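Local coordinates for protein glycosyl hydrolase (Rhizobium leguminosarum bv. trifolii, PDB 5NDX) that probably hydrolyses O-glycosyl bonds as a family 39 glycoside hydrolase, a bacterial orthologue of human alpha-L-iduronidase, at residues 40-49 with 586-594; 359-370 with 483-492. The protein carries 2 engineered substitutions. All coordinates share one frame; numbering follows the deposited sequence. Where two conformers were deposited one is given.

Interaction 1: residues 40-49 with 586-594; sequences QMLAYIGGLP and LISTAFLHM
Tyr44 reaches Leu592 with its hydroxyl, OH 3.4 Å from CB, while Ala590 CB sits obliquely to the ring, 4.2 Å from Tyr44 CD1. With CG anti to the carbonyl carbon (chi1 -57°), the ring is carried off the flank of the helix and its hydroxyl end comes nearer the strand. Gln40, one helical turn earlier, sets its amide against Leu592 CD1, with NE2 3.6 Å away, the two side chains crossing at about a right angle; the same NE2 gives a weak bond to the Tyr44 hydroxyl, at the edge of the ring. Ala590 suits its place by being small, because Ala590 CB lies 3.6 Å from Ala43 O. Beyond the helix, Gly47 accepts the single hydrogen bond between the segments, Thr589 N to Gly47 O at 2.8 Å, nearly straight at 161°. Glycine suits position 47 because the hydroxyl of Thr589 comes so close, OG1 being 3.2 Å from Gly47 CA, and leaves little room for a side chain. Thr589, at the centre of an inverse gamma turn, gives that hydroxyl a partner in the backbone oxygen of Trp556. Pro49 rounds off the contact, with its CG 3.6 Å from Ile587 O. Helix 36-45 thus packs on edge strand 590-594, whose neighbour 549-557 lends Met553 against Tyr44 and Ala590, while Phe326 and strand 358-362 flank the helix.

Interaction 2: residues 359-370 with 483-492; sequences DIIKKPGLTSME and FAELRRAQEP
Ile361, on strand 359-362, and Gln490 have the most surface buried here; the axes of the strand and of helix 483-489 are 31° from parallel. In Ile361, chi1 (-62°) and chi2 (-64°) together turn CD1 in among the helix side chains, 3.9 Å from Leu486 CB, at the edge of the Phe483 ring and over one face of the Arg487 guanidinium, a space that suits a branched apolar chain. Gln490 passes obliquely by Ile361 and crosses the Lys362 chain at about a right angle; its backbone O lies 3.4 Å from Thr367 CG2 and shares a water with Lys362 O. Asp359 sets its CB over the face of Phe483 in a CH-pi contact, 4.0 Å from the ring centroid. Its OD1 takes both end nitrogens of Arg487, NH2 at 2.9 Å through the anti lone pair and NH1 at 3.3 Å from above the carboxylate plane, while OD2 pairs with Arg549. Were Arg487 replaced by an alanine, Asp359 OD1 would probably be left without its salt-bridge mate near the like charge of Glu551, and Ile361 CD1 would lose its cover. Lys362 NZ joins Glu491 OE1 and Glu370 OE2, each 2.8 Å away, in a salt-bridge network, with Glu370 OE1 hydrogen-bonded to Ser588. The opposite charges probably offset the cost of burying them, salt bridges and bound waters alternating with the apolar contacts of Ile361.

Overall arrangement
Interactions 1 and 2 are both buried, their centres about 10 Å apart on the same side of the chain's centre, and both lie away from the substrate pocket. They share a boundary: Ser588 OG and Glu370 OE1 are 2.6 Å apart in a probable hydrogen bond, and Leu592 packs on Arg487 while Gln40 touches Ile360. Strand 358-362 thus touches both helix 36-45, which follows barrel strand 24-27 in the chain, and helix 480-489. Interaction 1 ties helix 36-45 to the antiparallel sheet of strand 590-594 mainly by small and apolar contacts with one backbone bond; interaction 2 depends on salt bridges and bound waters as well as apolar packing.

Interaction 1: residues 40-49 with 586-594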
loop_
_atom_site.group_PDB
_atom_site.type_symbol
_atom_site.label_atom_id
_atom_site.label_comp_id
_atom_site.label_asym_id
_atom_site.label_seq_id
_atom_site.Cartn_x
_atom_site.Cartn_y
_atom_site.Cartn_z
ATOM N N GLN A 40 6.582 10.184 -9.885
ATOM C CA GLN A 40 7.274 8.933 -10.197
ATOM C C GLN A 40 6.812 7.816 -9.254
ATOM O O GLN A 40 6.534 6.719 -9.715
ATOM C CB GLN A 40 8.778 9.083 -10.123
ATOM C CG GLN A 40 9.477 7.960 -10.831
ATOM C CD GLN A 40 11.003 8.047 -10.709
ATOM O OE1 GLN A 40 11.675 8.986 -11.241
ATOM N NE2 GLN A 40 11.550 7.073 -10.094
ATOM N N MET A 41 6.694 8.132 -7.970
ATOM C CA MET A 41 6.267 7.144 -6.984
ATOM C C MET A 41 4.888 6.553 -7.293
ATOM O O MET A 41 4.672 5.365 -7.080
ATOM C CB MET A 41 6.287 7.751 -5.599
ATOM C CG MET A 41 7.696 8.088 -5.142
ATOM S SD MET A 41 7.686 9.294 -3.819
ATOM C CE MET A 41 9.394 9.172 -3.278
ATOM N N LEU A 42 3.960 7.389 -7.778
ATOM C CA LEU A 42 2.611 6.928 -8.076
ATOM C C LEU A 42 2.533 5.880 -9.186
ATOM O O LEU A 42 1.607 5.101 -9.201
ATOM C CB LEU A 42 1.673 8.091 -8.387
ATOM C CG LEU A 42 1.408 9.043 -7.250
ATOM C CD1 LEU A 42 0.539 10.195 -7.710
ATOM C CD2 LEU A 42 0.767 8.356 -6.088
ATOM N N ALA A 43 3.481 5.885 -10.109
ATOM C CA ALA A 43 3.595 4.832 -11.109
ATOM C C ALA A 43 3.879 3.498 -10.450
ATOM O O ALA A 43 3.269 2.493 -10.812
ATOM C CB ALA A 43 4.719 5.167 -12.078
ATOM N N TYR A 44 4.832 3.463 -9.492
ATOM C CA TYR A 44 5.066 2.183 -8.783
ATOM C C TYR A 44 3.886 1.800 -7.920
ATOM O O TYR A 44 3.500 0.634 -7.901
ATOM C CB TYR A 44 6.263 2.216 -7.871
ATOM C CG TYR A 44 7.562 2.558 -8.480
ATOM C CD1 TYR A 44 8.426 1.595 -9.019
ATOM C CD2 TYR A 44 7.956 3.878 -8.504
ATOM C CE1 TYR A 44 9.674 1.969 -9.506
ATOM C CE2 TYR A 44 9.151 4.241 -9.035
ATOM C CZ TYR A 44 10.007 3.304 -9.531
ATOM O OH TYR A 44 11.182 3.853 -10.017
ATOM N N ILE A 45 3.290 2.785 -7.230
ATOM C CA ILE A 45 2.182 2.532 -6.304
ATOM C C ILE A 45 0.927 2.041 -7.049
ATOM O O ILE A 45 0.258 1.122 -6.594
ATOM C CB ILE A 45 1.864 3.762 -5.472
ATOM C CG1 ILE A 45 3.033 4.071 -4.543
ATOM C CG2 ILE A 45 0.589 3.574 -4.660
ATOM C CD1 ILE A 45 3.000 5.502 -4.007
ATOM N N GLY A 46 0.654 2.597 -8.222
ATOM C CA GLY A 46 -0.470 2.138 -9.042
ATOM C C GLY A 46 -0.215 0.903 -9.880
ATOM O O GLY A 46 -1.087 0.473 -10.596
ATOM N N GLY A 47 0.993 0.407 -9.891
ATOM C CA GLY A 47 1.349 -0.747 -10.700
ATOM C C GLY A 47 1.328 -2.128 -10.067
ATOM O O GLY A 47 1.754 -3.064 -10.718
ATOM N N LEU A 48 0.841 -2.268 -8.834
ATOM C CA LEU A 48 0.834 -3.547 -8.124
ATOM C C LEU A 48 -0.197 -4.462 -8.737
ATOM O O LEU A 48 -1.187 -4.014 -9.238
ATOM C CB LEU A 48 0.575 -3.421 -6.624
ATOM C CG LEU A 48 1.747 -3.059 -5.712
ATOM C CD1 LEU A 48 2.112 -1.635 -5.870
ATOM C CD2 LEU A 48 1.438 -3.284 -4.238
ATOM N N PRO A 49 0.022 -5.776 -8.667
ATOM C CA PRO A 49 -0.954 -6.696 -9.268
ATOM C C PRO A 49 -2.334 -6.467 -8.715
ATOM O O PRO A 49 -2.480 -6.296 -7.498
ATOM C CB PRO A 49 -0.464 -8.055 -8.823
ATOM C CG PRO A 49 0.994 -7.886 -8.575
ATOM C CD PRO A 49 1.208 -6.465 -8.166
ATOM N N LEU A 586 9.504 -8.483 -13.572
ATOM C CA LEU A 586 8.775 -7.489 -12.820
ATOM C C LEU A 586 7.415 -8.032 -12.559
ATOM O O LEU A 586 6.699 -8.390 -13.513
ATOM C CB LEU A 586 8.650 -6.212 -13.623
ATOM C CG LEU A 586 9.974 -5.522 -13.939
ATOM C CD1 LEU A 586 9.783 -4.556 -15.108
ATOM C CD2 LEU A 586 10.510 -4.826 -12.663
ATOM N N ILE A 587 6.971 -8.045 -11.319
ATOM C CA ILE A 587 5.546 -8.337 -11.102
ATOM C C ILE A 587 4.612 -7.104 -11.105
ATOM O O ILE A 587 3.395 -7.274 -11.219
ATOM C CB ILE A 587 5.256 -9.187 -9.859
ATOM C CG1 ILE A 587 5.690 -8.461 -8.616
ATOM C CG2 ILE A 587 5.933 -10.537 -9.961
ATOM C CD1 ILE A 587 5.346 -9.263 -7.375
ATOM N N SER A 588 5.171 -5.912 -10.949
ATOM C CA SER A 588 4.409 -4.674 -11.006
ATOM C C SER A 588 4.624 -4.025 -12.366
ATOM O O SER A 588 5.640 -4.235 -13.009
ATOM C CB SER A 588 4.851 -3.686 -9.859
ATOM O OG SER A 588 4.275 -4.122 -8.600
ATOM N N THR A 589 3.677 -3.202 -12.768
ATOM C CA THR A 589 3.654 -2.623 -14.098
ATOM C C THR A 589 4.284 -1.258 -14.115
ATOM O O THR A 589 3.662 -0.293 -14.505
ATOM C CB THR A 589 2.209 -2.546 -14.588
ATOM O OG1 THR A 589 1.478 -1.662 -13.742
ATOM C CG2 THR A 589 1.591 -3.926 -14.570
ATOM N N ALA A 590 5.556 -1.210 -13.722
ATOM C CA ALA A 590 6.306 0.013 -13.665
ATOM C C ALA A 590 7.796 -0.309 -13.749
ATOM O O ALA A 590 8.228 -1.371 -13.330
ATOM C CB ALA A 590 5.977 0.785 -12.392
ATOM N N PHE A 591 8.558 0.568 -14.387
ATOM C CA PHE A 591 9.988 0.358 -14.526
ATOM C C PHE A 591 10.743 1.644 -14.755
ATOM O O PHE A 591 10.394 2.421 -15.624
ATOM C CB PHE A 591 10.251 -0.626 -15.666
ATOM C CG PHE A 591 11.708 -0.910 -15.891
ATOM C CD1 PHE A 591 12.422 -1.692 -15.000
ATOM C CD2 PHE A 591 12.392 -0.344 -16.974
ATOM C CE1 PHE A 591 13.794 -1.969 -15.210
ATOM C CE2 PHE A 591 13.758 -0.602 -17.167
ATOM C CZ PHE A 591 14.456 -1.424 -16.283
ATOM N N LEU A 592 11.782 1.871 -13.964
ATOM C CA LEU A 592 12.660 3.003 -14.153
ATOM C C LEU A 592 13.868 2.593 -15.013
ATOM O O LEU A 592 14.624 1.715 -14.617
ATOM C CB LEU A 592 13.125 3.632 -12.800
ATOM C CG LEU A 592 13.918 4.864 -13.307
ATOM C CD1 LEU A 592 13.228 6.184 -13.095
ATOM C CD2 LEU A 592 15.397 4.884 -13.138
ATOM N N HIS A 593 14.027 3.187 -16.210
ATOM C CA HIS A 593 15.185 2.901 -17.067
ATOM C C HIS A 593 16.202 4.039 -17.032
ATOM O O HIS A 593 15.820 5.190 -17.243
ATOM C CB HIS A 593 14.754 2.746 -18.540
ATOM C CG HIS A 593 15.858 2.234 -19.413
ATOM N ND1 HIS A 593 16.134 2.753 -20.663
ATOM C CD2 HIS A 593 16.794 1.276 -19.179
ATOM C CE1 HIS A 593 17.152 2.088 -21.191
ATOM N NE2 HIS A 593 17.586 1.204 -20.306
ATOM N N MET A 594 17.465 3.714 -16.814
ATOM C CA MET A 594 18.578 4.672 -16.734
ATOM C C MET A 594 19.298 4.766 -18.104
ATOM O O MET A 594 19.527 3.735 -18.758
ATOM C CB MET A 594 19.583 4.203 -15.660
ATOM C CG MET A 594 18.973 3.821 -14.290
ATOM S SD MET A 594 20.137 3.100 -13.072
ATOM C CE MET A 594 21.056 4.598 -12.717
#

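Interaction 2: residues 359-370 with 483-492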
loop_
_atom_site.group_PDB
_atom_site.type_symbol
_atom_site.label_atom_id
_atom_site.label_comp_id
_atom_site.label_asym_id
_atom_site.label_seq_id
_atom_site.Cartn_x
_atom_site.Cartn_y
_atom_site.Cartn_z
ATOM N N ASP A 359 17.018 9.863 -7.428
ATOM C CA ASP A 359 16.723 8.477 -7.651
ATOM C C ASP A 359 15.993 7.959 -6.419
ATOM O O ASP A 359 16.343 8.307 -5.266
ATOM C CB ASP A 359 18.001 7.699 -7.907
ATOM C CG ASP A 359 18.522 7.877 -9.330
ATOM O OD1 ASP A 359 17.971 7.233 -10.234
ATOM O OD2 ASP A 359 19.475 8.661 -9.543
ATOM N N ILE A 360 15.026 7.088 -6.671
ATOM C CA ILE A 360 14.335 6.377 -5.611
ATOM C C ILE A 360 14.455 4.876 -5.815
ATOM O O ILE A 360 14.355 4.366 -6.934
ATOM C CB ILE A 360 12.848 6.753 -5.472
ATOM C CG1 ILE A 360 12.094 6.673 -6.792
ATOM C CG2 ILE A 360 12.772 8.126 -4.851
ATOM C CD1 ILE A 360 10.630 7.035 -6.666
ATOM N N ILE A 361 14.698 4.190 -4.690
ATOM C CA ILE A 361 14.819 2.781 -4.648
ATOM C C ILE A 361 13.704 2.192 -3.756
ATOM O O ILE A 361 13.487 2.652 -2.644
ATOM C CB ILE A 361 16.199 2.402 -4.117
ATOM C CG1 ILE A 361 17.323 2.909 -5.018
ATOM C CG2 ILE A 361 16.327 0.909 -3.963
ATOM C CD1 ILE A 361 17.364 2.325 -6.429
ATOM N N LYS A 362 13.001 1.198 -4.256
ATOM C CA LYS A 362 11.958 0.464 -3.493
ATOM C C LYS A 362 12.430 -0.231 -2.269
ATOM O O LYS A 362 13.426 -0.925 -2.275
ATOM C CB LYS A 362 11.299 -0.618 -4.359
ATOM C CG LYS A 362 10.363 -0.043 -5.332
ATOM C CD LYS A 362 9.851 -0.901 -6.521
ATOM C CE LYS A 362 9.629 -2.341 -6.312
ATOM N NZ LYS A 362 8.872 -2.943 -7.505
ATOM N N LYS A 363 11.637 -0.102 -1.231
ATOM C CA LYS A 363 11.920 -0.691 0.068
ATOM C C LYS A 363 10.865 -1.758 0.412
ATOM O O LYS A 363 9.842 -1.864 -0.290
ATOM C CB LYS A 363 11.908 0.425 1.120
ATOM C CG LYS A 363 13.137 1.313 1.072
ATOM C CD LYS A 363 12.977 2.559 1.943
ATOM C CE LYS A 363 12.885 2.237 3.431
ATOM N NZ LYS A 363 12.534 3.475 4.138
ATOM N N PRO A 364 11.092 -2.514 1.517
ATOM C CA PRO A 364 10.203 -3.617 1.870
ATOM C C PRO A 364 8.783 -3.279 2.177
ATOM O O PRO A 364 7.933 -4.151 2.024
ATOM C CB PRO A 364 10.894 -4.300 3.059
ATOM C CG PRO A 364 12.352 -4.002 2.811
ATOM C CD PRO A 364 12.387 -2.631 2.206
ATOM N N GLY A 365 8.491 -2.041 2.555
ATOM C CA GLY A 365 7.125 -1.617 2.764
ATOM C C GLY A 365 6.261 -1.765 1.501
ATOM O O GLY A 365 5.039 -1.931 1.622
ATOM N N LEU A 366 6.881 -1.631 0.315
ATOM C CA LEU A 366 6.194 -1.726 -0.970
ATOM C C LEU A 366 6.251 -3.144 -1.499
ATOM O O LEU A 366 5.215 -3.675 -1.894
ATOM C CB LEU A 366 6.764 -0.765 -2.039
ATOM C CG LEU A 366 6.088 -0.744 -3.413
ATOM C CD1 LEU A 366 4.578 -0.586 -3.242
ATOM C CD2 LEU A 366 6.625 0.410 -4.247
ATOM N N THR A 367 7.419 -3.768 -1.440
ATOM C CA THR A 367 7.575 -5.113 -1.970
ATOM C C THR A 367 6.729 -6.108 -1.225
ATOM O O THR A 367 6.167 -7.039 -1.823
ATOM C CB THR A 367 9.027 -5.554 -2.050
ATOM O OG1 THR A 367 9.622 -5.487 -0.746
ATOM C CG2 THR A 367 9.792 -4.669 -3.011
ATOM N N SER A 368 6.575 -5.915 0.071
ATOM C CA SER A 368 5.707 -6.794 0.822
ATOM C C SER A 368 4.265 -6.706 0.252
ATOM O O SER A 368 3.594 -7.729 0.144
ATOM C CB SER A 368 5.685 -6.467 2.315
ATOM O OG SER A 368 5.305 -5.118 2.479
ATOM N N MET A 369 3.814 -5.491 -0.057
ATOM C CA MET A 369 2.489 -5.279 -0.648
ATOM C C MET A 369 2.347 -5.818 -2.060
ATOM O O MET A 369 1.248 -6.288 -2.431
ATOM C CB MET A 369 2.083 -3.808 -0.550
ATOM C CG MET A 369 1.938 -3.392 0.919
ATOM S SD MET A 369 1.501 -1.678 1.047
ATOM C CE MET A 369 -0.262 -1.784 1.261
ATOM N N GLU A 370 3.433 -5.817 -2.821
ATOM C CA GLU A 370 3.467 -6.514 -4.106
ATOM C C GLU A 370 3.175 -8.009 -3.989
ATOM O O GLU A 370 2.397 -8.541 -4.778
ATOM C CB GLU A 370 4.803 -6.332 -4.837
ATOM C CG GLU A 370 5.040 -4.917 -5.345
ATOM C CD GLU A 370 6.325 -4.744 -6.208
ATOM O OE1 GLU A 370 6.366 -5.066 -7.430
ATOM O OE2 GLU A 370 7.307 -4.253 -5.650
ATOM N N PHE A 483 23.496 1.973 -8.765
ATOM C CA PHE A 483 22.070 2.077 -8.908
ATOM C C PHE A 483 21.435 0.924 -9.713
ATOM O O PHE A 483 20.346 0.459 -9.341
ATOM C CB PHE A 483 21.660 3.408 -9.510
ATOM C CG PHE A 483 21.525 4.531 -8.506
ATOM C CD1 PHE A 483 20.685 4.413 -7.419
ATOM C CD2 PHE A 483 22.187 5.740 -8.697
ATOM C CE1 PHE A 483 20.529 5.449 -6.508
ATOM C CE2 PHE A 483 22.031 6.785 -7.809
ATOM C CZ PHE A 483 21.226 6.631 -6.689
ATOM N N ALA A 484 22.109 0.449 -10.755
ATOM C CA ALA A 484 21.613 -0.670 -11.555
ATOM C C ALA A 484 21.613 -1.929 -10.664
ATOM O O ALA A 484 20.689 -2.729 -10.716
ATOM C CB ALA A 484 22.451 -0.906 -12.843
ATOM N N GLU A 485 22.629 -2.075 -9.830
ATOM C CA GLU A 485 22.681 -3.175 -8.875
ATOM C C GLU A 485 21.541 -3.074 -7.842
ATOM O O GLU A 485 20.902 -4.061 -7.548
ATOM C CB GLU A 485 24.090 -3.243 -8.256
ATOM C CG GLU A 485 24.331 -4.329 -7.237
ATOM C CD GLU A 485 25.722 -4.214 -6.490
ATOM O OE1 GLU A 485 26.544 -3.254 -6.711
ATOM O OE2 GLU A 485 25.982 -5.115 -5.664
ATOM N N LEU A 486 21.240 -1.882 -7.342
ATOM C CA LEU A 486 20.144 -1.701 -6.394
ATOM C C LEU A 486 18.801 -1.953 -7.015
ATOM O O LEU A 486 17.925 -2.575 -6.388
ATOM C CB LEU A 486 20.149 -0.290 -5.756
ATOM C CG LEU A 486 21.366 0.088 -4.903
ATOM C CD1 LEU A 486 21.146 1.449 -4.306
ATOM C CD2 LEU A 486 21.715 -0.880 -3.786
ATOM N N ARG A 487 18.608 -1.488 -8.242
ATOM C CA ARG A 487 17.344 -1.692 -8.926
ATOM C C ARG A 487 17.103 -3.178 -9.329
ATOM O O ARG A 487 15.935 -3.584 -9.508
ATOM C CB ARG A 487 17.212 -0.760 -10.159
ATOM C CG ARG A 487 17.114 0.692 -9.762
ATOM C CD ARG A 487 16.582 1.572 -10.862
ATOM N NE ARG A 487 16.050 2.819 -10.321
ATOM C CZ ARG A 487 16.735 3.945 -10.272
ATOM N NH1 ARG A 487 17.964 4.013 -10.773
ATOM N NH2 ARG A 487 16.194 5.011 -9.719
ATOM N N ARG A 488 18.157 -3.967 -9.522
ATOM C CA ARG A 488 17.985 -5.433 -9.669
ATOM C C ARG A 488 17.502 -6.035 -8.338
ATOM O O ARG A 488 16.545 -6.827 -8.309
ATOM C CB ARG A 488 19.275 -6.108 -10.128
ATOM C CG ARG A 488 19.278 -7.645 -10.314
ATOM C CD ARG A 488 20.668 -8.225 -10.721
ATOM N NE ARG A 488 21.567 -7.222 -11.406
ATOM C CZ ARG A 488 22.742 -6.677 -10.949
ATOM N NH1 ARG A 488 23.302 -7.014 -9.762
ATOM N NH2 ARG A 488 23.391 -5.755 -11.704
ATOM N N ALA A 489 18.139 -5.615 -7.248
ATOM C CA ALA A 489 17.830 -6.120 -5.930
ATOM C C ALA A 489 16.495 -5.658 -5.404
ATOM O O ALA A 489 15.934 -6.359 -4.546
ATOM C CB ALA A 489 18.933 -5.757 -4.915
ATOM N N GLN A 490 15.948 -4.550 -5.914
ATOM C CA GLN A 490 14.754 -3.977 -5.316
ATOM C C GLN A 490 13.484 -4.708 -5.703
ATOM O O GLN A 490 12.465 -4.522 -5.041
ATOM C CB GLN A 490 14.553 -2.506 -5.699
ATOM C CG GLN A 490 13.938 -2.264 -7.095
ATOM C CD GLN A 490 13.827 -0.806 -7.499
ATOM O OE1 GLN A 490 13.278 -0.474 -8.598
ATOM N NE2 GLN A 490 14.301 0.070 -6.682
ATOM N N GLU A 491 13.546 -5.515 -6.766
ATOM C CA GLU A 491 12.360 -6.180 -7.294
ATOM C C GLU A 491 12.059 -7.483 -6.557
ATOM O O GLU A 491 12.978 -8.254 -6.270
ATOM C CB GLU A 491 12.507 -6.493 -8.797
ATOM C CG GLU A 491 12.757 -5.283 -9.720
ATOM C CD GLU A 491 11.755 -4.145 -9.587
ATOM O OE1 GLU A 491 10.597 -4.379 -9.123
ATOM O OE2 GLU A 491 12.124 -2.989 -10.001
ATOM N N PRO A 492 10.773 -7.745 -6.275
ATOM C CA PRO A 492 10.401 -9.029 -5.622
ATOM C C PRO A 492 11.070 -10.173 -6.376
ATOM O O PRO A 492 10.891 -10.335 -7.592
ATOM C CB PRO A 492 8.893 -9.066 -5.784
ATOM C CG PRO A 492 8.503 -7.640 -5.733
ATOM C CD PRO A 492 9.606 -6.875 -6.440
HETATM O O HOH W 1 13.618 2.689 -8.978
HETATM O O HOH W 2 12.924 -3.643 -2.421
HETATM O O HOH W 3 7.874 -5.482 -9.585
#